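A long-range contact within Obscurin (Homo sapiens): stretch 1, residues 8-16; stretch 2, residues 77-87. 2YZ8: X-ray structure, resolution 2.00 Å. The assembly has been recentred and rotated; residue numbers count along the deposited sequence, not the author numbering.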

ATOM      1  N   PRO A   8      22.154   3.717  -3.105  1.00 24.42           N
ATOM      2  CA  PRO A   8      20.869   3.787  -3.799  1.00 24.40           C
ATOM      3  C   PRO A   8      19.739   3.169  -2.974  1.00 24.37           C
ATOM      4  O   PRO A   8      19.913   2.102  -2.382  1.00 24.49           O
ATOM      5  CB  PRO A   8      21.116   2.982  -5.079  1.00 24.43           C
ATOM      6  CG  PRO A   8      22.290   2.108  -4.771  1.00 24.45           C
ATOM      7  CD  PRO A   8      23.141   2.906  -3.839  1.00 24.41           C
ATOM      8  N   VAL A   9      18.590   3.842  -2.948  1.00 24.16           N
ATOM      9  CA  VAL A   9      17.486   3.481  -2.058  1.00 24.02           C
ATOM     10  C   VAL A   9      16.717   2.249  -2.547  1.00 24.02           C
ATOM     11  O   VAL A   9      16.266   2.196  -3.693  1.00 24.16           O
ATOM     12  CB  VAL A   9      16.521   4.677  -1.837  1.00 24.01           C
ATOM     13  CG1 VAL A   9      15.340   4.276  -0.959  1.00 23.74           C
ATOM     14  CG2 VAL A   9      17.266   5.864  -1.223  1.00 23.83           C
ATOM     15  N   ARG A  10      16.579   1.266  -1.661  1.00 23.84           N
ATOM     16  CA  ARG A  10      15.896   0.008  -1.958  1.00 23.94           C
ATOM     17  C   ARG A  10      14.792  -0.245  -0.937  1.00 23.86           C
ATOM     18  O   ARG A  10      14.861   0.243   0.192  1.00 24.01           O
ATOM     19  CB  ARG A  10      16.895  -1.157  -1.915  1.00 23.87           C
ATOM     20  CG  ARG A  10      17.555  -1.546  -3.244  1.00 24.69           C
ATOM     21  CD  ARG A  10      18.340  -0.415  -3.898  1.00 25.29           C
ATOM     22  NE  ARG A  10      19.351  -0.901  -4.838  1.00 25.95           N
ATOM     23  CZ  ARG A  10      19.742  -0.247  -5.929  1.00 26.41           C
ATOM     24  NH1 ARG A  10      19.193   0.919  -6.247  1.00 26.58           N
ATOM     25  NH2 ARG A  10      20.677  -0.766  -6.716  1.00 26.71           N
ATOM     26  N   PHE A  11      13.777  -1.011  -1.328  1.00 24.07           N
ATOM     27  CA  PHE A  11      12.800  -1.509  -0.363  1.00 24.02           C
ATOM     28  C   PHE A  11      13.454  -2.576   0.504  1.00 24.27           C
ATOM     29  O   PHE A  11      13.669  -3.701   0.066  1.00 24.30           O
ATOM     30  CB  PHE A  11      11.529  -2.019  -1.055  1.00 23.98           C
ATOM     31  CG  PHE A  11      10.665  -0.915  -1.594  1.00 22.99           C
ATOM     32  CD1 PHE A  11      10.703  -0.581  -2.944  1.00 22.48           C
ATOM     33  CD2 PHE A  11       9.848  -0.179  -0.740  1.00 22.47           C
ATOM     34  CE1 PHE A  11       9.917   0.460  -3.446  1.00 22.19           C
ATOM     35  CE2 PHE A  11       9.059   0.867  -1.234  1.00 22.40           C
ATOM     36  CZ  PHE A  11       9.094   1.183  -2.587  1.00 22.42           C
ATOM     37  N   GLN A  12      13.807  -2.189   1.726  1.00 24.41           N
ATOM     38  CA  GLN A  12      14.476  -3.077   2.672  1.00 24.52           C
ATOM     39  C   GLN A  12      13.512  -4.151   3.174  1.00 24.60           C
ATOM     40  O   GLN A  12      13.898  -5.308   3.352  1.00 24.26           O
ATOM     41  CB  GLN A  12      15.036  -2.267   3.841  1.00 24.87           C
ATOM     42  CG  GLN A  12      15.757  -3.097   4.885  1.00 25.11           C
ATOM     43  CD  GLN A  12      16.613  -2.256   5.784  1.00 26.01           C
ATOM     44  OE1 GLN A  12      17.245  -1.299   5.338  1.00 26.47           O
ATOM     45  NE2 GLN A  12      16.657  -2.612   7.060  1.00 27.05           N
ATOM     46  N   GLU A  13      12.263  -3.751   3.405  1.00 24.39           N
ATOM     47  CA  GLU A  13      11.195  -4.689   3.745  1.00 24.41           C
ATOM     48  C   GLU A  13      10.080  -4.576   2.720  1.00 24.43           C
ATOM     49  O   GLU A  13       9.503  -3.503   2.521  1.00 24.48           O
ATOM     50  CB  GLU A  13      10.658  -4.435   5.154  1.00 24.38           C
ATOM     51  CG  GLU A  13      11.625  -4.809   6.274  1.00 24.37           C
ATOM     52  N   ALA A  14       9.795  -5.695   2.068  1.00 24.10           N
ATOM     53  CA  ALA A  14       8.778  -5.771   1.032  1.00 24.16           C
ATOM     54  C   ALA A  14       7.358  -5.648   1.598  1.00 23.93           C
ATOM     55  O   ALA A  14       7.122  -5.945   2.767  1.00 24.31           O
ATOM     56  CB  ALA A  14       8.930  -7.085   0.257  1.00 23.82           C
ATOM     57  N   LEU A  15       6.430  -5.191   0.761  1.00 23.72           N
ATOM     58  CA  LEU A  15       4.990  -5.301   1.033  1.00 23.53           C
ATOM     59  C   LEU A  15       4.574  -6.751   1.269  1.00 23.57           C
ATOM     60  O   LEU A  15       5.068  -7.657   0.600  1.00 23.51           O
ATOM     61  CB  LEU A  15       4.182  -4.754  -0.147  1.00 23.29           C
ATOM     62  CG  LEU A  15       4.002  -3.245  -0.280  1.00 22.70           C
ATOM     63  CD1 LEU A  15       3.386  -2.921  -1.641  1.00 22.45           C
ATOM     64  CD2 LEU A  15       3.140  -2.720   0.854  1.00 20.88           C
ATOM     65  N   LYS A  16       3.653  -6.953   2.206  1.00 23.72           N
ATOM     66  CA  LYS A  16       3.164  -8.282   2.563  1.00 23.77           C
ATOM     67  C   LYS A  16       1.724  -8.466   2.093  1.00 23.98           C
ATOM     68  O   LYS A  16       0.928  -7.520   2.136  1.00 24.17           O
ATOM     69  CB  LYS A  16       3.231  -8.488   4.078  1.00 23.78           C
ATOM     70  CG  LYS A  16       4.639  -8.519   4.660  1.00 23.74           C
ATOM     71  N   ARG A  77      -4.099  -6.369  -6.390  1.00 19.21           N
ATOM     72  CA  ARG A  77      -2.682  -6.103  -6.223  1.00 19.26           C
ATOM     73  C   ARG A  77      -2.349  -4.616  -6.042  1.00 19.09           C
ATOM     74  O   ARG A  77      -2.740  -3.767  -6.853  1.00 18.76           O
ATOM     75  CB  ARG A  77      -1.908  -6.666  -7.414  1.00 19.89           C
ATOM     76  CG  ARG A  77      -0.408  -6.422  -7.312  1.00 19.55           C
ATOM     77  CD  ARG A  77       0.346  -7.348  -8.239  1.00 20.99           C
ATOM     78  NE  ARG A  77       0.138  -8.759  -7.917  1.00 21.16           N
ATOM     79  CZ  ARG A  77       0.825  -9.435  -7.000  1.00 20.49           C
ATOM     80  NH1 ARG A  77       1.774  -8.841  -6.284  1.00 18.60           N
ATOM     81  NH2 ARG A  77       0.560 -10.718  -6.799  1.00 19.86           N
ATOM     82  N   TYR A  78      -1.609  -4.321  -4.975  1.00 19.06           N
ATOM     83  CA  TYR A  78      -1.081  -2.989  -4.747  1.00 19.57           C
ATOM     84  C   TYR A  78       0.439  -3.020  -4.811  1.00 20.13           C
ATOM     85  O   TYR A  78       1.054  -4.049  -4.534  1.00 20.08           O
ATOM     86  CB  TYR A  78      -1.515  -2.479  -3.377  1.00 19.32           C
ATOM     87  CG  TYR A  78      -2.989  -2.187  -3.265  1.00 19.21           C
ATOM     88  CD1 TYR A  78      -3.468  -0.879  -3.396  1.00 19.17           C
ATOM     89  CD2 TYR A  78      -3.906  -3.208  -2.996  1.00 18.63           C
ATOM     90  CE1 TYR A  78      -4.823  -0.599  -3.290  1.00 18.77           C
ATOM     91  CE2 TYR A  78      -5.256  -2.941  -2.885  1.00 18.59           C
ATOM     92  CZ  TYR A  78      -5.709  -1.635  -3.032  1.00 18.70           C
ATOM     93  OH  TYR A  78      -7.043  -1.369  -2.928  1.00 18.77           O
ATOM     94  N   SER A  79       1.038  -1.881  -5.160  1.00 19.97           N
ATOM     95  CA  SER A  79       2.486  -1.794  -5.311  1.00 20.51           C
ATOM     96  C   SER A  79       2.992  -0.449  -4.821  1.00 19.95           C
ATOM     97  O   SER A  79       2.256   0.540  -4.837  1.00 19.38           O
ATOM     98  CB  SER A  79       2.888  -1.977  -6.771  1.00 20.40           C
ATOM     99  OG  SER A  79       2.471  -3.246  -7.246  1.00 24.35           O
ATOM    100  N   CYS A  80       4.249  -0.430  -4.386  1.00 20.00           N
ATOM    101  CA  CYS A  80       4.918   0.812  -4.001  1.00 19.76           C
ATOM    102  C   CYS A  80       6.206   0.908  -4.796  1.00 19.90           C
ATOM    103  O   CYS A  80       6.877  -0.107  -5.031  1.00 19.35           O
ATOM    104  CB  CYS A  80       5.200   0.858  -2.499  1.00 19.49           C
ATOM    105  SG  CYS A  80       5.755   2.491  -1.909  1.00 21.13           S
ATOM    106  N   SER A  81       6.535   2.121  -5.237  1.00 19.72           N
ATOM    107  CA  SER A  81       7.690   2.326  -6.100  1.00 19.96           C
ATOM    108  C   SER A  81       8.475   3.574  -5.738  1.00 19.76           C
ATOM    109  O   SER A  81       7.897   4.616  -5.418  1.00 19.52           O
ATOM    110  CB  SER A  81       7.256   2.399  -7.563  1.00 20.49           C
ATOM    111  OG  SER A  81       6.488   3.565  -7.792  1.00 22.19           O
ATOM    112  N   PHE A  82       9.796   3.454  -5.783  1.00 19.48           N
ATOM    113  CA  PHE A  82      10.677   4.603  -5.612  1.00 19.33           C
ATOM    114  C   PHE A  82      11.800   4.512  -6.635  1.00 19.27           C
ATOM    115  O   PHE A  82      12.562   3.538  -6.650  1.00 18.86           O
ATOM    116  CB  PHE A  82      11.240   4.690  -4.189  1.00 19.04           C
ATOM    117  CG  PHE A  82      12.134   5.881  -3.972  1.00 19.63           C
ATOM    118  CD1 PHE A  82      13.522   5.743  -3.980  1.00 19.50           C
ATOM    119  CD2 PHE A  82      11.590   7.148  -3.795  1.00 18.90           C
ATOM    120  CE1 PHE A  82      14.356   6.852  -3.793  1.00 19.25           C
ATOM    121  CE2 PHE A  82      12.417   8.263  -3.613  1.00 18.93           C
ATOM    122  CZ  PHE A  82      13.803   8.111  -3.618  1.00 18.81           C
ATOM    123  N   GLY A  83      11.890   5.530  -7.484  1.00 19.42           N
ATOM    124  CA  GLY A  83      12.856   5.542  -8.573  1.00 19.99           C
ATOM    125  C   GLY A  83      12.618   4.330  -9.447  1.00 20.26           C
ATOM    126  O   GLY A  83      11.527   4.163  -9.993  1.00 20.29           O
ATOM    127  N   ASP A  84      13.626   3.466  -9.534  1.00 20.47           N
ATOM    128  CA  ASP A  84      13.556   2.230 -10.325  1.00 20.84           C
ATOM    129  C   ASP A  84      13.110   1.010  -9.513  1.00 20.42           C
ATOM    130  O   ASP A  84      12.890  -0.066 -10.067  1.00 20.46           O
ATOM    131  CB  ASP A  84      14.912   1.947 -10.990  1.00 21.16           C
ATOM    132  CG  ASP A  84      16.090   2.016 -10.005  1.00 22.98           C
ATOM    133  OD1 ASP A  84      15.912   2.445  -8.837  1.00 25.13           O
ATOM    134  OD2 ASP A  84      17.211   1.645 -10.412  1.00 24.48           O
ATOM    135  N   GLN A  85      12.973   1.191  -8.205  1.00 20.17           N
ATOM    136  CA  GLN A  85      12.680   0.098  -7.286  1.00 19.97           C
ATOM    137  C   GLN A  85      11.184  -0.034  -7.029  1.00 20.07           C
ATOM    138  O   GLN A  85      10.472   0.964  -6.925  1.00 20.09           O
ATOM    139  CB  GLN A  85      13.421   0.309  -5.959  1.00 20.07           C
ATOM    140  CG  GLN A  85      14.946   0.361  -6.080  1.00 19.75           C
ATOM    141  CD  GLN A  85      15.561  -0.957  -6.535  1.00 20.47           C
ATOM    142  OE1 GLN A  85      16.387  -0.983  -7.443  1.00 21.51           O
ATOM    143  NE2 GLN A  85      15.160  -2.054  -5.906  1.00 19.98           N
ATOM    144  N   THR A  86      10.710  -1.271  -6.931  1.00 19.77           N
ATOM    145  CA  THR A  86       9.299  -1.526  -6.666  1.00 19.98           C
ATOM    146  C   THR A  86       9.116  -2.701  -5.716  1.00 19.99           C
ATOM    147  O   THR A  86       9.971  -3.582  -5.634  1.00 19.81           O
ATOM    148  CB  THR A  86       8.487  -1.825  -7.968  1.00 20.10           C
ATOM    149  OG1 THR A  86       8.753  -3.164  -8.419  1.00 20.99           O
ATOM    150  CG2 THR A  86       8.803  -0.837  -9.089  1.00 19.60           C
ATOM    151  N   THR A  87       7.990  -2.704  -5.010  1.00 20.08           N
ATOM    152  CA  THR A  87       7.553  -3.852  -4.218  1.00 20.33           C
ATOM    153  C   THR A  87       6.044  -3.989  -4.399  1.00 20.70           C
ATOM    154  O   THR A  87       5.367  -3.008  -4.711  1.00 21.00           O
ATOM    155  CB  THR A  87       7.948  -3.732  -2.717  1.00 20.19           C
ATOM    156  OG1 THR A  87       7.483  -4.880  -1.995  1.00 19.40           O
ATOM    157  CG2 THR A  87       7.384  -2.457  -2.083  1.00 20.43           C
TER
HETATM  158  O   HOH W   1      14.008  -2.689  -3.837  1.00 30.50           O

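The contact sets a segment that turns a corner at Q12 against a β-hairpin whose strands, 77-82 and 85-87, are joined by a type II' turn from F82 to Q85. Backbone pairs hold the hairpin itself: C80 with T87, and F82 with Q85, each bonded in both directions at 2.8 Å between N of one and O of the other. G83 has positive phi in the turn, a conformation that favours glycine.

One direct hydrogen bond crosses the contact. The backbone N of L15 donates to OG1 of T87 at 3.0 Å, with an N-H...O angle of 150°. The CA-to-CB bond of T87 points toward the first stretch, and its OG1 reaches the L15 amide. A water adds a bridge: it accepts from N of F11 at 3.0 Å and from NE2 of Q85 at 2.5 Å, the latter unusually short.

Apolar packing centres on F11, which has the largest area covered by the other stretch. The CA-to-CB bond of F11 points toward the hairpin, and the ring touches residues of both strands. CG2 of T87 sits over one face, 3.6 Å from the centroid of the F11 ring and 11° off the normal, a CH-pi contact. Thus T87 uses its hydroxyl for L15 and its methyl for F11. O of Q85 lies at the ring edge, 3.6 Å from CE1 of F11. SG of C80 approaches obliquely, 3.6 Å from CZ of F11. Farther along, CB of V9 packs 3.6 Å from CE1 of F82. L15 is buried, and its CD1 lies 4.3 Å from CB of C80.

Charge plays a looser part. NH1 of R10 is 4.4 Å from OD1 of D84, beyond a salt bridge. The oxygen lies well out of the guanidinium plane, so no N-H points at it. OE1 of Q85 lies over one guanidinium face, 3.6 Å from NH1 of R10.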